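Local coordinates for penicillin-binding protein 2 (Pbp2) (Helicobacter pylori, PDB 5LP5) that forms a core cell wall synthesis complex with MreC and probably cross-links peptidoglycan as a penicillin-binding transpeptidase, at residues N304-P309 with L438-Q443; R540-I545 with L561-E566. One frame throughout, in Å; residues are numbered along the deposited sequence.

Interaction 1: N304-P309 with L438-Q443; sequences NALYPP and LATPLQ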
ATOM      1  N   ASN A 304       5.523  16.322  23.321  1.00 39.72           N
ATOM      2  CA  ASN A 304       5.109  17.696  22.994  1.00 42.78           C
ATOM      3  C   ASN A 304       4.096  18.257  23.989  1.00 43.82           C
ATOM      4  O   ASN A 304       3.104  18.886  23.607  1.00 45.93           O
ATOM      5  CB  ASN A 304       4.551  17.745  21.569  1.00 44.16           C
ATOM      6  CG  ASN A 304       5.611  17.435  20.539  1.00 45.08           C
ATOM      7  OD1 ASN A 304       5.635  16.363  19.935  1.00 43.73           O
ATOM      8  ND2 ASN A 304       6.529  18.366  20.365  1.00 47.94           N
ATOM      9  N   ALA A 305       4.369  18.017  25.268  1.00 42.01           N
ATOM     10  CA  ALA A 305       3.523  18.479  26.371  1.00 39.21           C
ATOM     11  C   ALA A 305       4.388  18.580  27.598  1.00 40.62           C
ATOM     12  O   ALA A 305       5.246  17.706  27.842  1.00 39.39           O
ATOM     13  CB  ALA A 305       2.381  17.524  26.644  1.00 37.06           C
ATOM     14  N   LEU A 306       4.168  19.653  28.357  1.00 41.58           N
ATOM     15  CA  LEU A 306       4.983  19.983  29.520  1.00 43.57           C
ATOM     16  C   LEU A 306       4.146  19.923  30.816  1.00 41.74           C
ATOM     17  O   LEU A 306       3.015  20.396  30.873  1.00 42.87           O
ATOM     18  CB  LEU A 306       5.614  21.371  29.336  1.00 48.30           C
ATOM     19  CG  LEU A 306       6.776  21.516  28.323  1.00 52.59           C
ATOM     20  CD1 LEU A 306       7.111  22.971  27.994  1.00 54.10           C
ATOM     21  CD2 LEU A 306       8.024  20.782  28.816  1.00 53.82           C
ATOM     22  N   TYR A 307       4.710  19.310  31.849  1.00 38.43           N
ATOM     23  CA  TYR A 307       4.049  19.202  33.142  1.00 36.71           C
ATOM     24  C   TYR A 307       5.099  19.428  34.241  1.00 37.02           C
ATOM     25  O   TYR A 307       6.273  19.146  34.027  1.00 37.32           O
ATOM     26  CB  TYR A 307       3.443  17.813  33.344  1.00 34.08           C
ATOM     27  CG  TYR A 307       2.503  17.298  32.272  1.00 31.28           C
ATOM     28  CD1 TYR A 307       2.974  16.542  31.211  1.00 30.21           C
ATOM     29  CD2 TYR A 307       1.146  17.502  32.366  1.00 30.30           C
ATOM     30  CE1 TYR A 307       2.114  16.045  30.251  1.00 28.88           C
ATOM     31  CE2 TYR A 307       0.272  17.001  31.423  1.00 29.55           C
ATOM     32  CZ  TYR A 307       0.758  16.260  30.370  1.00 29.24           C
ATOM     33  OH  TYR A 307      -0.100  15.746  29.417  1.00 29.00           O
ATOM     34  N   PRO A 308       4.678  19.940  35.417  1.00 37.65           N
ATOM     35  CA  PRO A 308       5.605  20.003  36.550  1.00 37.34           C
ATOM     36  C   PRO A 308       5.949  18.591  37.004  1.00 36.73           C
ATOM     37  O   PRO A 308       5.043  17.781  37.204  1.00 37.62           O
ATOM     38  CB  PRO A 308       4.812  20.752  37.642  1.00 37.44           C
ATOM     39  CG  PRO A 308       3.642  21.353  36.955  1.00 38.31           C
ATOM     40  CD  PRO A 308       3.356  20.508  35.747  1.00 37.73           C
ATOM     41  N   PRO A 309       7.244  18.281  37.154  1.00 36.37           N
ATOM     42  CA  PRO A 309       7.593  16.898  37.487  1.00 37.21           C
ATOM     43  C   PRO A 309       7.116  16.445  38.874  1.00 39.06           C
ATOM     44  O   PRO A 309       6.814  15.260  39.058  1.00 40.88           O
ATOM     45  CB  PRO A 309       9.125  16.878  37.384  1.00 35.43           C
ATOM     46  CG  PRO A 309       9.538  18.265  37.579  1.00 35.28           C
ATOM     47  CD  PRO A 309       8.432  19.132  37.039  1.00 35.46           C
ATOM     48  N   LEU A 438       9.272  22.542  34.451  1.00 45.43           N
ATOM     49  CA  LEU A 438       8.504  21.718  33.499  1.00 43.23           C
ATOM     50  C   LEU A 438       9.332  20.645  32.765  1.00 41.60           C
ATOM     51  O   LEU A 438      10.456  20.883  32.319  1.00 42.83           O
ATOM     52  CB  LEU A 438       7.831  22.608  32.465  1.00 41.08           C
ATOM     53  CG  LEU A 438       6.820  23.601  32.996  1.00 40.38           C
ATOM     54  CD1 LEU A 438       6.365  24.498  31.852  1.00 39.78           C
ATOM     55  CD2 LEU A 438       5.650  22.881  33.642  1.00 39.99           C
ATOM     56  N   ALA A 439       8.747  19.464  32.628  1.00 40.13           N
ATOM     57  CA  ALA A 439       9.401  18.378  31.932  1.00 39.03           C
ATOM     58  C   ALA A 439       8.404  17.624  31.090  1.00 39.08           C
ATOM     59  O   ALA A 439       7.199  17.796  31.249  1.00 36.99           O
ATOM     60  CB  ALA A 439      10.062  17.447  32.923  1.00 39.56           C
ATOM     61  N   THR A 440       8.942  16.814  30.170  1.00 40.43           N
ATOM     62  CA  THR A 440       8.170  15.897  29.320  1.00 35.91           C
ATOM     63  C   THR A 440       8.262  14.509  29.921  1.00 32.02           C
ATOM     64  O   THR A 440       9.261  14.175  30.544  1.00 31.72           O
ATOM     65  CB  THR A 440       8.721  15.851  27.867  1.00 37.42           C
ATOM     66  OG1 THR A 440      10.130  15.520  27.857  1.00 40.28           O
ATOM     67  CG2 THR A 440       8.495  17.189  27.142  1.00 35.08           C
ATOM     68  N   PRO A 441       7.209  13.689  29.762  1.00 31.10           N
ATOM     69  CA  PRO A 441       7.307  12.282  30.139  1.00 30.83           C
ATOM     70  C   PRO A 441       8.538  11.579  29.598  1.00 30.05           C
ATOM     71  O   PRO A 441       9.073  10.710  30.272  1.00 31.43           O
ATOM     72  CB  PRO A 441       6.038  11.682  29.558  1.00 29.96           C
ATOM     73  CG  PRO A 441       5.050  12.784  29.666  1.00 29.28           C
ATOM     74  CD  PRO A 441       5.820  14.055  29.438  1.00 30.35           C
ATOM     75  N   LEU A 442       9.006  11.972  28.418  1.00 29.56           N
ATOM     76  CA  LEU A 442      10.275  11.444  27.909  1.00 29.26           C
ATOM     77  C   LEU A 442      11.463  11.779  28.833  1.00 31.29           C
ATOM     78  O   LEU A 442      12.279  10.911  29.146  1.00 32.22           O
ATOM     79  CB  LEU A 442      10.534  11.915  26.478  1.00 27.53           C
ATOM     80  CG  LEU A 442       9.904  11.048  25.366  1.00 26.78           C
ATOM     81  CD1 LEU A 442      10.049  11.718  23.995  1.00 27.24           C
ATOM     82  CD2 LEU A 442      10.500   9.656  25.284  1.00 26.28           C
ATOM     83  N   GLN A 443      11.547  13.026  29.273  1.00 34.21           N
ATOM     84  CA  GLN A 443      12.640  13.463  30.150  1.00 36.13           C
ATOM     85  C   GLN A 443      12.693  12.642  31.429  1.00 35.67           C
ATOM     86  O   GLN A 443      13.779  12.184  31.844  1.00 34.32           O
ATOM     87  CB  GLN A 443      12.532  14.972  30.460  1.00 38.81           C
ATOM     88  CG  GLN A 443      13.027  15.832  29.290  1.00 40.52           C
ATOM     89  CD  GLN A 443      12.826  17.322  29.461  1.00 39.46           C
ATOM     90  OE1 GLN A 443      11.851  17.774  30.060  1.00 36.90           O
ATOM     91  NE2 GLN A 443      13.758  18.096  28.918  1.00 38.53           N
TER

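Interaction 2: R540-I545 with L561-E566; sequences RSHAWI and LVEHGE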
ATOM      1  N   ARG A 540      -8.028  19.093  39.579  1.00 55.57           N
ATOM      2  CA  ARG A 540      -7.245  18.062  40.221  1.00 54.87           C
ATOM      3  C   ARG A 540      -5.794  18.112  39.801  1.00 52.31           C
ATOM      4  O   ARG A 540      -5.464  18.403  38.641  1.00 50.81           O
ATOM      5  CB  ARG A 540      -7.823  16.695  39.889  1.00 57.57           C
ATOM      6  CG  ARG A 540      -9.211  16.471  40.468  1.00 61.49           C
ATOM      7  CD  ARG A 540      -9.804  15.142  40.017  1.00 64.46           C
ATOM      8  NE  ARG A 540     -11.149  14.956  40.551  1.00 69.49           N
ATOM      9  CZ  ARG A 540     -11.947  13.933  40.263  1.00 70.08           C
ATOM     10  NH1 ARG A 540     -11.555  12.975  39.432  1.00 68.54           N
ATOM     11  NH2 ARG A 540     -13.157  13.874  40.804  1.00 74.53           N
ATOM     12  N   SER A 541      -4.930  17.818  40.774  1.00 51.77           N
ATOM     13  CA  SER A 541      -3.499  17.664  40.547  1.00 51.34           C
ATOM     14  C   SER A 541      -3.218  16.496  39.557  1.00 51.67           C
ATOM     15  O   SER A 541      -3.947  15.494  39.539  1.00 52.27           O
ATOM     16  CB  SER A 541      -2.801  17.421  41.898  1.00 50.57           C
ATOM     17  OG  SER A 541      -3.390  18.189  42.948  1.00 50.45           O
ATOM     18  N   HIS A 542      -2.187  16.643  38.724  1.00 51.05           N
ATOM     19  CA  HIS A 542      -1.741  15.549  37.861  1.00 51.47           C
ATOM     20  C   HIS A 542      -0.919  14.542  38.672  1.00 52.53           C
ATOM     21  O   HIS A 542      -0.394  14.871  39.748  1.00 50.60           O
ATOM     22  CB  HIS A 542      -0.870  16.045  36.702  1.00 50.92           C
ATOM     23  CG  HIS A 542      -1.497  17.114  35.871  1.00 50.07           C
ATOM     24  ND1 HIS A 542      -2.763  17.005  35.344  1.00 51.06           N
ATOM     25  CD2 HIS A 542      -1.015  18.307  35.454  1.00 51.94           C
ATOM     26  CE1 HIS A 542      -3.043  18.096  34.654  1.00 54.14           C
ATOM     27  NE2 HIS A 542      -2.001  18.906  34.710  1.00 54.66           N
ATOM     28  N   ALA A 543      -0.794  13.329  38.134  1.00 50.47           N
ATOM     29  CA  ALA A 543      -0.183  12.224  38.867  1.00 52.45           C
ATOM     30  C   ALA A 543       0.979  11.603  38.107  1.00 50.50           C
ATOM     31  O   ALA A 543       0.832  11.248  36.944  1.00 52.97           O
ATOM     32  CB  ALA A 543      -1.229  11.158  39.159  1.00 54.69           C
ATOM     33  N   TRP A 544       2.117  11.451  38.780  1.00 47.25           N
ATOM     34  CA  TRP A 544       3.291  10.822  38.198  1.00 45.61           C
ATOM     35  C   TRP A 544       3.618   9.530  38.934  1.00 46.86           C
ATOM     36  O   TRP A 544       3.286   9.366  40.116  1.00 45.40           O
ATOM     37  CB  TRP A 544       4.524  11.724  38.317  1.00 45.26           C
ATOM     38  CG  TRP A 544       4.648  12.831  37.320  1.00 43.67           C
ATOM     39  CD1 TRP A 544       4.268  14.132  37.487  1.00 42.75           C
ATOM     40  CD2 TRP A 544       5.224  12.750  36.017  1.00 41.92           C
ATOM     41  NE1 TRP A 544       4.561  14.859  36.370  1.00 41.93           N
ATOM     42  CE2 TRP A 544       5.150  14.039  35.450  1.00 41.36           C
ATOM     43  CE3 TRP A 544       5.784  11.714  35.266  1.00 39.21           C
ATOM     44  CZ2 TRP A 544       5.609  14.315  34.169  1.00 38.83           C
ATOM     45  CZ3 TRP A 544       6.254  11.994  34.004  1.00 37.41           C
ATOM     46  CH2 TRP A 544       6.163  13.276  33.466  1.00 37.53           C
ATOM     47  N   ILE A 545       4.290   8.629  38.218  1.00 47.12           N
ATOM     48  CA  ILE A 545       4.995   7.496  38.800  1.00 46.09           C
ATOM     49  C   ILE A 545       5.991   7.015  37.757  1.00 43.98           C
ATOM     50  O   ILE A 545       5.641   6.795  36.602  1.00 44.50           O
ATOM     51  CB  ILE A 545       4.042   6.354  39.211  1.00 48.22           C
ATOM     52  CG1 ILE A 545       4.811   5.203  39.883  1.00 47.65           C
ATOM     53  CG2 ILE A 545       3.226   5.868  38.014  1.00 48.43           C
ATOM     54  CD1 ILE A 545       3.954   4.324  40.766  1.00 47.32           C
ATOM     55  N   LEU A 561       2.004   8.921  33.445  1.00 40.20           N
ATOM     56  CA  LEU A 561       1.453  10.212  33.818  1.00 42.42           C
ATOM     57  C   LEU A 561      -0.042  10.299  33.502  1.00 43.67           C
ATOM     58  O   LEU A 561      -0.423  10.267  32.332  1.00 46.83           O
ATOM     59  CB  LEU A 561       2.187  11.312  33.068  1.00 42.81           C
ATOM     60  CG  LEU A 561       1.491  12.665  33.162  1.00 45.96           C
ATOM     61  CD1 LEU A 561       1.832  13.396  34.448  1.00 46.62           C
ATOM     62  CD2 LEU A 561       1.891  13.484  31.970  1.00 45.62           C
ATOM     63  N   VAL A 562      -0.880  10.430  34.533  1.00 43.93           N
ATOM     64  CA  VAL A 562      -2.326  10.563  34.314  1.00 45.47           C
ATOM     65  C   VAL A 562      -2.797  11.979  34.610  1.00 45.57           C
ATOM     66  O   VAL A 562      -2.735  12.442  35.748  1.00 47.41           O
ATOM     67  CB  VAL A 562      -3.163   9.573  35.157  1.00 45.46           C
ATOM     68  CG1 VAL A 562      -4.650   9.816  34.958  1.00 43.27           C
ATOM     69  CG2 VAL A 562      -2.833   8.141  34.782  1.00 46.68           C
ATOM     70  N   GLU A 563      -3.279  12.663  33.580  1.00 45.60           N
ATOM     71  CA  GLU A 563      -3.767  14.014  33.754  1.00 46.05           C
ATOM     72  C   GLU A 563      -4.902  14.020  34.770  1.00 49.10           C
ATOM     73  O   GLU A 563      -5.847  13.242  34.657  1.00 48.54           O
ATOM     74  CB  GLU A 563      -4.209  14.626  32.419  1.00 44.15           C
ATOM     75  CG  GLU A 563      -3.037  15.102  31.573  1.00 41.26           C
ATOM     76  CD  GLU A 563      -3.467  15.790  30.294  1.00 39.65           C
ATOM     77  OE1 GLU A 563      -4.665  16.053  30.134  1.00 43.58           O
ATOM     78  OE2 GLU A 563      -2.614  16.075  29.442  1.00 38.35           O
ATOM     79  N   HIS A 564      -4.771  14.891  35.770  1.00 51.23           N
ATOM     80  CA  HIS A 564      -5.759  15.041  36.826  1.00 52.73           C
ATOM     81  C   HIS A 564      -5.900  13.749  37.626  1.00 56.08           C
ATOM     82  O   HIS A 564      -6.941  13.485  38.235  1.00 55.63           O
ATOM     83  CB  HIS A 564      -7.076  15.523  36.219  1.00 51.01           C
ATOM     84  CG  HIS A 564      -6.935  16.811  35.458  1.00 51.71           C
ATOM     85  ND1 HIS A 564      -6.378  17.949  36.011  1.00 51.25           N
ATOM     86  CD2 HIS A 564      -7.264  17.141  34.184  1.00 52.16           C
ATOM     87  CE1 HIS A 564      -6.390  18.925  35.115  1.00 48.49           C
ATOM     88  NE2 HIS A 564      -6.924  18.462  33.998  1.00 46.75           N
ATOM     89  N   GLY A 565      -4.815  12.963  37.636  1.00 58.47           N
ATOM     90  CA  GLY A 565      -4.752  11.679  38.343  1.00 60.47           C
ATOM     91  C   GLY A 565      -4.745  11.831  39.847  1.00 66.92           C
ATOM     92  O   GLY A 565      -4.714  10.843  40.583  1.00 70.01           O
ATOM     93  N   GLU A 566      -4.723  13.081  40.301  1.00 71.70           N
ATOM     94  CA  GLU A 566      -5.069  13.416  41.673  1.00 74.69           C
ATOM     95  C   GLU A 566      -4.172  12.699  42.669  1.00 69.58           C
ATOM     96  O   GLU A 566      -4.619  12.385  43.764  1.00 79.75           O
ATOM     97  CB  GLU A 566      -6.559  13.069  41.953  1.00 80.95           C
ATOM     98  CG  GLU A 566      -7.184  13.805  43.148  1.00 89.78           C
ATOM     99  CD  GLU A 566      -8.669  13.509  43.367  1.00 92.91           C
ATOM    100  OE1 GLU A 566      -9.202  12.614  42.661  1.00 87.53           O
ATOM    101  OE2 GLU A 566      -9.296  14.162  44.260  1.00 87.53           O
TER

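Interaction 1: N304-P309 with L438-Q443
A single antiparallel bridge, buried inside the transpeptidase domain, ties 304-309, part of the loop ahead of helix 314-324, to 438-443, which runs through a capping box into helix 441-453. The SxxK pattern of serine penicillin-binding enzymes probably lies at the start of the helix that follows the loop. The bridge pairs Tyr307 with Ala439 in hydrogen-bonded fashion. Tyr307 N donates to Ala439 O at 3.0 Å, and Ala439 N returns the bond to Tyr307 O at 2.9 Å with an N-H...O angle of 170°; in both, the donor lies in the plane of the accepting carbonyl. The touching parts run 103° apart end to end, consistent with one bridge rather than a longer ladder. Leu306 CA adds a CA-H...O contact to Ala439 O, and Leu438 CA one to Tyr307 O.

Side chains fill in around this link. Leu306 and Leu438 meet through their CB atoms at 4.0 Å. With CG anti to the carbonyl carbon, Leu438 also sends CD2 to Pro308 CD at 3.9 Å; the leucine and the proline lie side by side, pointing the same way. Pro441 crosses Tyr307 at about a right angle, its CD reaching the ring edge at CD1, 4.2 Å away. Thr440 joins the packing through CG2, which approaches Ala305 O at 3.4 Å and also touches Leu306 CD2.

The other branch of Thr440 serves the helix. With chi1 at 55°, OG1 sits between the backbone N and the carbonyl carbon and accepts from Gln443 N at 3.2 Å. The box is completed by Gln443 OE1, which takes the hydrogen of Thr440 N at 3.1 Å from above the plane of the amide carbonyl.

Interaction 2: R540-I545 with L561-E566
Two backbone bonds form the innermost shell, antiparallel pairing at the open end of a hairpin, where the second strand leaves through a type II turn. Ala543 N donates to Val562 O at 3.2 Å from above the carbonyl plane, and Val562 N donates to Ala543 O at 3.1 Å within it. Trp544 and Leu561 make the adjoining non-hydrogen-bonded pair. Leu561 carries CG anti to its backbone N, and its CD1 lies over one face of the indole, 3.6 Å from the centroid of the Trp544 five-membered ring and 14° off its normal: a CH-pi contact.

The next shell is the turn Val562-Gly565. Val562 O is gripped twice, by Ala543 N and by Gly565 N, while Ala543 CB rests against the Gly565 backbone. Two histidines use ND1 in opposite roles. His542 ND1 accepts from His564 N at 2.9 Å, in the plane of the His542 ring; His564 ND1 donates to a lone pair of Arg540 O at 2.8 Å, almost straight at 172°. These bonds help set the rotation of both rings; the side chains lie side by side, the ring planes oblique at 44°, His542 CE1 standing over the His564 face.

Beyond the turn, Glu566 N donates to Ser541 O. The extended Arg540 chain crosses Glu566 obliquely, guanidinium and carboxylate planes nearly parallel, with OE1 over the guanidinium face and a long salt bridge, NE to OE1 3.7 Å, resting on charge alone. Arg540 NE donates to Met535 O, and Glu566 OE2 accepts from Lys533 N.

The hairpin lies between strands 511-517 and 252-258 in the five-stranded antiparallel sheet of the transpeptidase domain. Trp544 and Leu561 pack on Pro441 of helix 441-453; on the other face, Val562 meets Leu574 of helix 572-584.

Overall arrangement
Interaction 1 is a buried contact between a loop and the lead-in to a helix; interaction 2 is partly buried, with apolar packing in its sheet portion and imidazoles and charges toward the turn. Backbone pairing supports both, though interaction 1 supplements it with aliphatic packing and helix capping. Their centres lie about 12 Å apart, and they meet directly. Tyr307 OH and Glu563 OE2, 2.5 Å apart, form a probable hydrogen bond, and the same carboxylate oxygen has a salt bridge to Arg301. Trp544 NE1 probably donates to Pro308 O at 3.1 Å. Loop 304-309 is thus tied through interaction 1 to the segment leading into helix 441-453, and through these bonds to the hairpin.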